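Local coordinates for protein probable ferredoxin-dependent nitrite reductase NirA (Mycobacterium tuberculosis, PDB 1ZJ8) that carries a siroheme and a [4Fe-4S] cluster and probably uses them to reduce sulfite to sulfide with electrons from ferredoxin, at residues A[124-138]-A[360-372]. Sequence-based numbering, arbitrary orientation.
Sequences LGQISTEFARDTADI and IAGRVSGTILTAV
Arg363 grips the carboxylate of Asp137 side-on in a salt bridge with one nitrogen to each oxygen. Arg363 NE gives to Asp137 OD1 at 3.2 Å, and Arg363 NH2 gives to Asp137 OD2 at 2.9 Å. Arg363 CG lies anti to the backbone N (chi1 169°), and bends further out lay the chain alongside Asp137. The two flat groups are still turned 37° apart. Beside them the strands pair antiparallel: Ile138 N gives to Gly362 O at 2.7 Å, and Val364 N gives to Ala136 O at 3.0 Å.

Asp134 and the N-cap Ser365 serve the first turn of the helix that starts at Gly366. Thr367 N bonds to Asp134 OD1 at 3.1 Å, and Thr367 OG1 gives to Asp134 OD2 at 3.0 Å, both on syn sides of the carboxylate. Ser365 OG accepts weakly from Ile368 N. The Gly366 N bond to Asp134 O is weak. Thr370 OG1 is turned back to its own helix, giving to Gly366 O, and rests over Gly125. The helices pass almost antiparallel, with Gly125 and Gly366 CA atoms 4.0 Å apart. Leu369 CD1 meets Ala136 CB, and Ile138 CD1 meets Val364 CG2.

The side chain of Asp137 lies about 6 Å from the bound siroheme. Paired strands and helices here join the two ferredoxin-like half domains of the sulfite/nitrite reductase fold.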
ATOM      1  N   LEU A 124     -12.194  15.606   1.634  1.00 38.22           N
ATOM      2  CA  LEU A 124     -11.244  14.862   2.445  1.00 38.55           C
ATOM      3  C   LEU A 124     -10.591  15.732   3.516  1.00 38.40           C
ATOM      4  O   LEU A 124     -10.407  15.305   4.653  1.00 38.12           O
ATOM      5  CB  LEU A 124     -10.159  14.273   1.548  1.00 38.70           C
ATOM      6  CG  LEU A 124     -10.422  12.863   1.029  1.00 40.04           C
ATOM      7  CD1 LEU A 124     -11.913  12.483   1.016  1.00 40.76           C
ATOM      8  CD2 LEU A 124      -9.822  12.707  -0.376  1.00 39.64           C
ATOM      9  N   GLY A 125     -10.245  16.954   3.144  1.00 38.46           N
ATOM     10  CA  GLY A 125      -9.556  17.845   4.055  1.00 38.79           C
ATOM     11  C   GLY A 125     -10.430  18.270   5.209  1.00 38.85           C
ATOM     12  O   GLY A 125      -9.986  18.307   6.354  1.00 38.85           O
ATOM     13  N   GLN A 126     -11.681  18.585   4.888  1.00 39.07           N
ATOM     14  CA  GLN A 126     -12.649  19.065   5.871  1.00 39.07           C
ATOM     15  C   GLN A 126     -13.157  17.975   6.807  1.00 38.90           C
ATOM     16  O   GLN A 126     -13.292  18.216   8.008  1.00 38.55           O
ATOM     17  CB  GLN A 126     -13.803  19.703   5.139  1.00 39.13           C
ATOM     18  CG  GLN A 126     -13.370  20.959   4.400  1.00 40.13           C
ATOM     19  CD  GLN A 126     -14.354  21.403   3.357  1.00 40.02           C
ATOM     20  OE1 GLN A 126     -15.333  20.705   3.058  1.00 41.53           O
ATOM     21  NE2 GLN A 126     -14.103  22.581   2.788  1.00 40.53           N
ATOM     22  N   ILE A 127     -13.426  16.788   6.256  1.00 38.72           N
ATOM     23  CA  ILE A 127     -13.724  15.608   7.058  1.00 38.89           C
ATOM     24  C   ILE A 127     -12.646  15.466   8.141  1.00 39.14           C
ATOM     25  O   ILE A 127     -12.981  15.312   9.319  1.00 39.02           O
ATOM     26  CB  ILE A 127     -13.776  14.271   6.212  1.00 38.80           C
ATOM     27  CG1 ILE A 127     -14.774  14.315   5.028  1.00 39.15           C
ATOM     28  CG2 ILE A 127     -14.149  13.101   7.070  1.00 38.50           C
ATOM     29  CD1 ILE A 127     -15.992  15.172   5.210  1.00 38.98           C
ATOM     30  N   SER A 128     -11.364  15.521   7.746  1.00 39.43           N
ATOM     31  CA  SER A 128     -10.249  15.241   8.670  1.00 39.47           C
ATOM     32  C   SER A 128     -10.205  16.271   9.789  1.00 39.82           C
ATOM     33  O   SER A 128     -10.148  15.908  10.983  1.00 39.85           O
ATOM     34  CB  SER A 128      -8.903  15.245   7.942  1.00 39.62           C
ATOM     35  OG  SER A 128      -7.801  15.071   8.838  1.00 39.85           O
ATOM     36  N   THR A 129     -10.241  17.545   9.393  1.00 39.99           N
ATOM     37  CA  THR A 129     -10.120  18.660  10.331  1.00 40.37           C
ATOM     38  C   THR A 129     -11.232  18.599  11.386  1.00 40.70           C
ATOM     39  O   THR A 129     -11.002  18.871  12.566  1.00 40.70           O
ATOM     40  CB  THR A 129     -10.161  20.046   9.586  1.00 40.26           C
ATOM     41  OG1 THR A 129      -9.264  20.046   8.458  1.00 40.09           O
ATOM     42  CG2 THR A 129      -9.771  21.174  10.521  1.00 39.98           C
ATOM     43  N   GLU A 130     -12.417  18.176  10.951  1.00 41.25           N
ATOM     44  CA  GLU A 130     -13.629  18.209  11.767  1.00 41.14           C
ATOM     45  C   GLU A 130     -13.924  16.925  12.508  1.00 40.70           C
ATOM     46  O   GLU A 130     -14.419  16.977  13.613  1.00 40.99           O
ATOM     47  CB  GLU A 130     -14.830  18.536  10.882  1.00 41.30           C
ATOM     48  CG  GLU A 130     -15.993  19.196  11.611  1.00 42.10           C
ATOM     49  CD  GLU A 130     -17.322  19.033  10.858  1.00 43.16           C
ATOM     50  OE1 GLU A 130     -17.546  19.794   9.865  1.00 44.12           O
ATOM     51  OE2 GLU A 130     -18.126  18.144  11.273  1.00 44.61           O
ATOM     52  N   PHE A 131     -13.656  15.775  11.905  1.00 40.69           N
ATOM     53  CA  PHE A 131     -13.999  14.491  12.529  1.00 40.48           C
ATOM     54  C   PHE A 131     -12.836  13.607  12.930  1.00 39.97           C
ATOM     55  O   PHE A 131     -13.075  12.603  13.594  1.00 39.84           O
ATOM     56  CB  PHE A 131     -14.853  13.644  11.589  1.00 41.16           C
ATOM     57  CG  PHE A 131     -16.181  14.239  11.258  1.00 41.60           C
ATOM     58  CD1 PHE A 131     -16.627  14.244   9.946  1.00 41.34           C
ATOM     59  CD2 PHE A 131     -16.995  14.772  12.260  1.00 42.49           C
ATOM     60  CE1 PHE A 131     -17.842  14.779   9.634  1.00 42.49           C
ATOM     61  CE2 PHE A 131     -18.221  15.301  11.964  1.00 42.05           C
ATOM     62  CZ  PHE A 131     -18.650  15.312  10.649  1.00 42.86           C
ATOM     63  N   ALA A 132     -11.609  13.923  12.510  1.00 39.43           N
ATOM     64  CA  ALA A 132     -10.469  13.015  12.743  1.00 39.36           C
ATOM     65  C   ALA A 132      -9.335  13.659  13.534  1.00 39.18           C
ATOM     66  O   ALA A 132      -8.241  13.105  13.607  1.00 39.53           O
ATOM     67  CB  ALA A 132      -9.944  12.441  11.404  1.00 39.31           C
ATOM     68  N   ARG A 133      -9.610  14.801  14.156  1.00 38.79           N
ATOM     69  CA  ARG A 133      -8.603  15.577  14.884  1.00 38.49           C
ATOM     70  C   ARG A 133      -7.460  16.008  13.969  1.00 37.88           C
ATOM     71  O   ARG A 133      -6.324  16.195  14.418  1.00 37.70           O
ATOM     72  CB  ARG A 133      -8.094  14.811  16.111  1.00 38.90           C
ATOM     73  CG  ARG A 133      -9.219  14.310  17.063  1.00 39.71           C
ATOM     74  CD  ARG A 133      -8.662  13.866  18.426  1.00 39.53           C
ATOM     75  NE  ARG A 133      -9.531  12.924  19.139  1.00 40.52           N
ATOM     76  CZ  ARG A 133      -9.504  12.700  20.463  1.00 41.51           C
ATOM     77  NH1 ARG A 133      -8.665  13.356  21.269  1.00 42.58           N
ATOM     78  NH2 ARG A 133     -10.331  11.806  21.001  1.00 41.48           N
ATOM     79  N   ASP A 134      -7.801  16.201  12.688  1.00 37.46           N
ATOM     80  CA  ASP A 134      -6.884  16.673  11.632  1.00 37.17           C
ATOM     81  C   ASP A 134      -5.845  15.615  11.214  1.00 36.80           C
ATOM     82  O   ASP A 134      -4.883  15.928  10.517  1.00 37.13           O
ATOM     83  CB  ASP A 134      -6.213  17.999  12.016  1.00 37.31           C
ATOM     84  CG  ASP A 134      -6.093  18.968  10.833  1.00 39.36           C
ATOM     85  OD1 ASP A 134      -7.076  19.102  10.052  1.00 42.16           O
ATOM     86  OD2 ASP A 134      -5.021  19.618  10.687  1.00 39.89           O
ATOM     87  N   THR A 135      -6.048  14.364  11.622  1.00 35.87           N
ATOM     88  CA  THR A 135      -5.229  13.273  11.135  1.00 35.27           C
ATOM     89  C   THR A 135      -5.600  12.963   9.679  1.00 34.61           C
ATOM     90  O   THR A 135      -6.780  12.881   9.325  1.00 34.43           O
ATOM     91  CB  THR A 135      -5.407  11.979  11.999  1.00 35.41           C
ATOM     92  OG1 THR A 135      -6.778  11.538  11.963  1.00 35.93           O
ATOM     93  CG2 THR A 135      -4.979  12.235  13.437  1.00 34.94           C
ATOM     94  N   ALA A 136      -4.571  12.784   8.858  1.00 34.06           N
ATOM     95  CA  ALA A 136      -4.726  12.347   7.475  1.00 33.53           C
ATOM     96  C   ALA A 136      -3.381  11.831   6.984  1.00 32.91           C
ATOM     97  O   ALA A 136      -2.429  12.593   6.915  1.00 32.49           O
ATOM     98  CB  ALA A 136      -5.179  13.507   6.625  1.00 33.54           C
ATOM     99  N   ASP A 137      -3.298  10.537   6.685  1.00 32.64           N
ATOM    100  CA  ASP A 137      -2.041   9.923   6.240  1.00 32.57           C
ATOM    101  C   ASP A 137      -2.240   9.182   4.920  1.00 32.27           C
ATOM    102  O   ASP A 137      -3.162   8.365   4.804  1.00 32.02           O
ATOM    103  CB  ASP A 137      -1.502   8.966   7.301  1.00 32.66           C
ATOM    104  CG  ASP A 137      -1.193   9.665   8.623  1.00 33.93           C
ATOM    105  OD1 ASP A 137      -0.814  10.867   8.585  1.00 35.55           O
ATOM    106  OD2 ASP A 137      -1.337   9.012   9.701  1.00 33.53           O
ATOM    107  N   ILE A 138      -1.393   9.482   3.928  1.00 31.99           N
ATOM    108  CA  ILE A 138      -1.518   8.881   2.605  1.00 31.89           C
ATOM    109  C   ILE A 138      -0.857   7.564   2.693  1.00 31.59           C
ATOM    110  O   ILE A 138       0.326   7.494   2.967  1.00 31.81           O
ATOM    111  CB  ILE A 138      -0.803   9.643   1.457  1.00 31.99           C
ATOM    112  CG1 ILE A 138      -1.621  10.835   0.989  1.00 32.72           C
ATOM    113  CG2 ILE A 138      -0.599   8.743   0.230  1.00 32.51           C
ATOM    114  CD1 ILE A 138      -1.325  12.073   1.803  1.00 35.19           C
ATOM    115  N   ILE A 360       6.641  13.280   4.502  1.00 27.65           N
ATOM    116  CA  ILE A 360       7.457  12.338   5.232  1.00 27.35           C
ATOM    117  C   ILE A 360       6.585  11.129   5.568  1.00 27.59           C
ATOM    118  O   ILE A 360       5.736  11.185   6.463  1.00 28.18           O
ATOM    119  CB  ILE A 360       8.008  12.985   6.521  1.00 27.40           C
ATOM    120  CG1 ILE A 360       9.039  14.068   6.186  1.00 26.86           C
ATOM    121  CG2 ILE A 360       8.617  11.918   7.431  1.00 28.32           C
ATOM    122  CD1 ILE A 360       9.662  14.746   7.396  1.00 26.47           C
ATOM    123  N   ALA A 361       6.795  10.039   4.839  1.00 27.63           N
ATOM    124  CA  ALA A 361       6.098   8.788   5.070  1.00 27.35           C
ATOM    125  C   ALA A 361       4.610   8.986   5.089  1.00 27.40           C
ATOM    126  O   ALA A 361       3.973   8.537   6.001  1.00 27.28           O
ATOM    127  CB  ALA A 361       6.537   8.190   6.379  1.00 27.42           C
ATOM    128  N   GLY A 362       4.070   9.717   4.114  1.00 27.60           N
ATOM    129  CA  GLY A 362       2.623   9.856   3.939  1.00 27.38           C
ATOM    130  C   GLY A 362       1.903  10.806   4.888  1.00 27.56           C
ATOM    131  O   GLY A 362       0.701  11.049   4.721  1.00 27.48           O
ATOM    132  N   ARG A 363       2.614  11.372   5.866  1.00 27.72           N
ATOM    133  CA  ARG A 363       1.954  12.162   6.916  1.00 27.63           C
ATOM    134  C   ARG A 363       1.599  13.550   6.453  1.00 27.36           C
ATOM    135  O   ARG A 363       2.492  14.347   6.191  1.00 27.26           O
ATOM    136  CB  ARG A 363       2.846  12.285   8.155  1.00 27.72           C
ATOM    137  CG  ARG A 363       2.323  13.318   9.190  1.00 28.36           C
ATOM    138  CD  ARG A 363       2.299  12.805  10.618  1.00 28.84           C
ATOM    139  NE  ARG A 363       1.224  11.836  10.793  1.00 30.04           N
ATOM    140  CZ  ARG A 363       1.083  11.062  11.869  1.00 32.09           C
ATOM    141  NH1 ARG A 363       1.927  11.172  12.893  1.00 33.74           N
ATOM    142  NH2 ARG A 363       0.096  10.168  11.923  1.00 31.70           N
ATOM    143  N   VAL A 364       0.304  13.829   6.365  1.00 27.19           N
ATOM    144  CA  VAL A 364      -0.204  15.177   6.101  1.00 27.64           C
ATOM    145  C   VAL A 364      -1.279  15.504   7.163  1.00 28.08           C
ATOM    146  O   VAL A 364      -1.112  15.132   8.328  1.00 28.46           O
ATOM    147  CB  VAL A 364      -0.724  15.358   4.608  1.00 27.47           C
ATOM    148  CG1 VAL A 364       0.430  15.270   3.596  1.00 27.63           C
ATOM    149  CG2 VAL A 364      -1.819  14.345   4.239  1.00 27.53           C
ATOM    150  N   SER A 365      -2.355  16.204   6.786  1.00 28.34           N
ATOM    151  CA  SER A 365      -3.421  16.604   7.706  1.00 28.27           C
ATOM    152  C   SER A 365      -4.575  17.255   6.932  1.00 28.54           C
ATOM    153  O   SER A 365      -4.439  17.652   5.763  1.00 28.27           O
ATOM    154  CB  SER A 365      -2.912  17.569   8.803  1.00 28.53           C
ATOM    155  OG  SER A 365      -2.400  18.802   8.288  1.00 28.81           O
ATOM    156  N   GLY A 366      -5.718  17.366   7.606  1.00 29.00           N
ATOM    157  CA  GLY A 366      -6.911  17.979   7.034  1.00 28.81           C
ATOM    158  C   GLY A 366      -6.536  19.339   6.515  1.00 29.03           C
ATOM    159  O   GLY A 366      -6.734  19.623   5.339  1.00 29.15           O
ATOM    160  N   THR A 367      -5.962  20.161   7.393  1.00 29.21           N
ATOM    161  CA  THR A 367      -5.528  21.513   7.038  1.00 29.58           C
ATOM    162  C   THR A 367      -4.670  21.522   5.804  1.00 30.05           C
ATOM    163  O   THR A 367      -4.787  22.450   4.986  1.00 30.72           O
ATOM    164  CB  THR A 367      -4.683  22.163   8.145  1.00 29.69           C
ATOM    165  OG1 THR A 367      -5.472  22.255   9.328  1.00 31.14           O
ATOM    166  CG2 THR A 367      -4.212  23.564   7.747  1.00 29.05           C
ATOM    167  N   ILE A 368      -3.787  20.526   5.673  1.00 30.12           N
ATOM    168  CA  ILE A 368      -2.886  20.483   4.524  1.00 30.29           C
ATOM    169  C   ILE A 368      -3.621  20.099   3.242  1.00 30.40           C
ATOM    170  O   ILE A 368      -3.433  20.736   2.196  1.00 30.58           O
ATOM    171  CB  ILE A 368      -1.682  19.567   4.759  1.00 30.33           C
ATOM    172  CG1 ILE A 368      -0.690  20.287   5.669  1.00 30.37           C
ATOM    173  CG2 ILE A 368      -0.988  19.220   3.421  1.00 30.15           C
ATOM    174  CD1 ILE A 368       0.469  19.434   6.103  1.00 30.75           C
ATOM    175  N   LEU A 369      -4.449  19.060   3.317  1.00 30.44           N
ATOM    176  CA  LEU A 369      -5.195  18.611   2.145  1.00 30.67           C
ATOM    177  C   LEU A 369      -6.080  19.742   1.617  1.00 30.82           C
ATOM    178  O   LEU A 369      -6.230  19.931   0.396  1.00 30.87           O
ATOM    179  CB  LEU A 369      -6.055  17.373   2.483  1.00 30.58           C
ATOM    180  CG  LEU A 369      -5.299  16.069   2.768  1.00 30.71           C
ATOM    181  CD1 LEU A 369      -6.230  14.966   3.270  1.00 30.73           C
ATOM    182  CD2 LEU A 369      -4.585  15.580   1.525  1.00 30.28           C
ATOM    183  N   THR A 370      -6.664  20.499   2.542  1.00 30.94           N
ATOM    184  CA  THR A 370      -7.536  21.588   2.146  1.00 30.99           C
ATOM    185  C   THR A 370      -6.670  22.671   1.544  1.00 30.86           C
ATOM    186  O   THR A 370      -7.022  23.251   0.514  1.00 30.88           O
ATOM    187  CB  THR A 370      -8.434  22.074   3.299  1.00 31.07           C
ATOM    188  OG1 THR A 370      -9.130  20.944   3.831  1.00 32.04           O
ATOM    189  CG2 THR A 370      -9.491  23.078   2.803  1.00 30.80           C
ATOM    190  N   ALA A 371      -5.513  22.902   2.152  1.00 30.90           N
ATOM    191  CA  ALA A 371      -4.569  23.907   1.644  1.00 30.87           C
ATOM    192  C   ALA A 371      -4.148  23.626   0.192  1.00 30.82           C
ATOM    193  O   ALA A 371      -4.049  24.563  -0.628  1.00 30.88           O
ATOM    194  CB  ALA A 371      -3.363  23.979   2.550  1.00 30.60           C
ATOM    195  N   VAL A 372      -3.909  22.345  -0.100  1.00 30.63           N
ATOM    196  CA  VAL A 372      -3.521  21.890  -1.439  1.00 31.14           C
ATOM    197  C   VAL A 372      -4.669  22.102  -2.436  1.00 31.40           C
ATOM    198  O   VAL A 372      -4.444  22.474  -3.588  1.00 31.30           O
ATOM    199  CB  VAL A 372      -3.113  20.368  -1.453  1.00 31.16           C
ATOM    200  CG1 VAL A 372      -2.919  19.862  -2.892  1.00 31.18           C
ATOM    201  CG2 VAL A 372      -1.861  20.108  -0.621  1.00 30.40           C
TER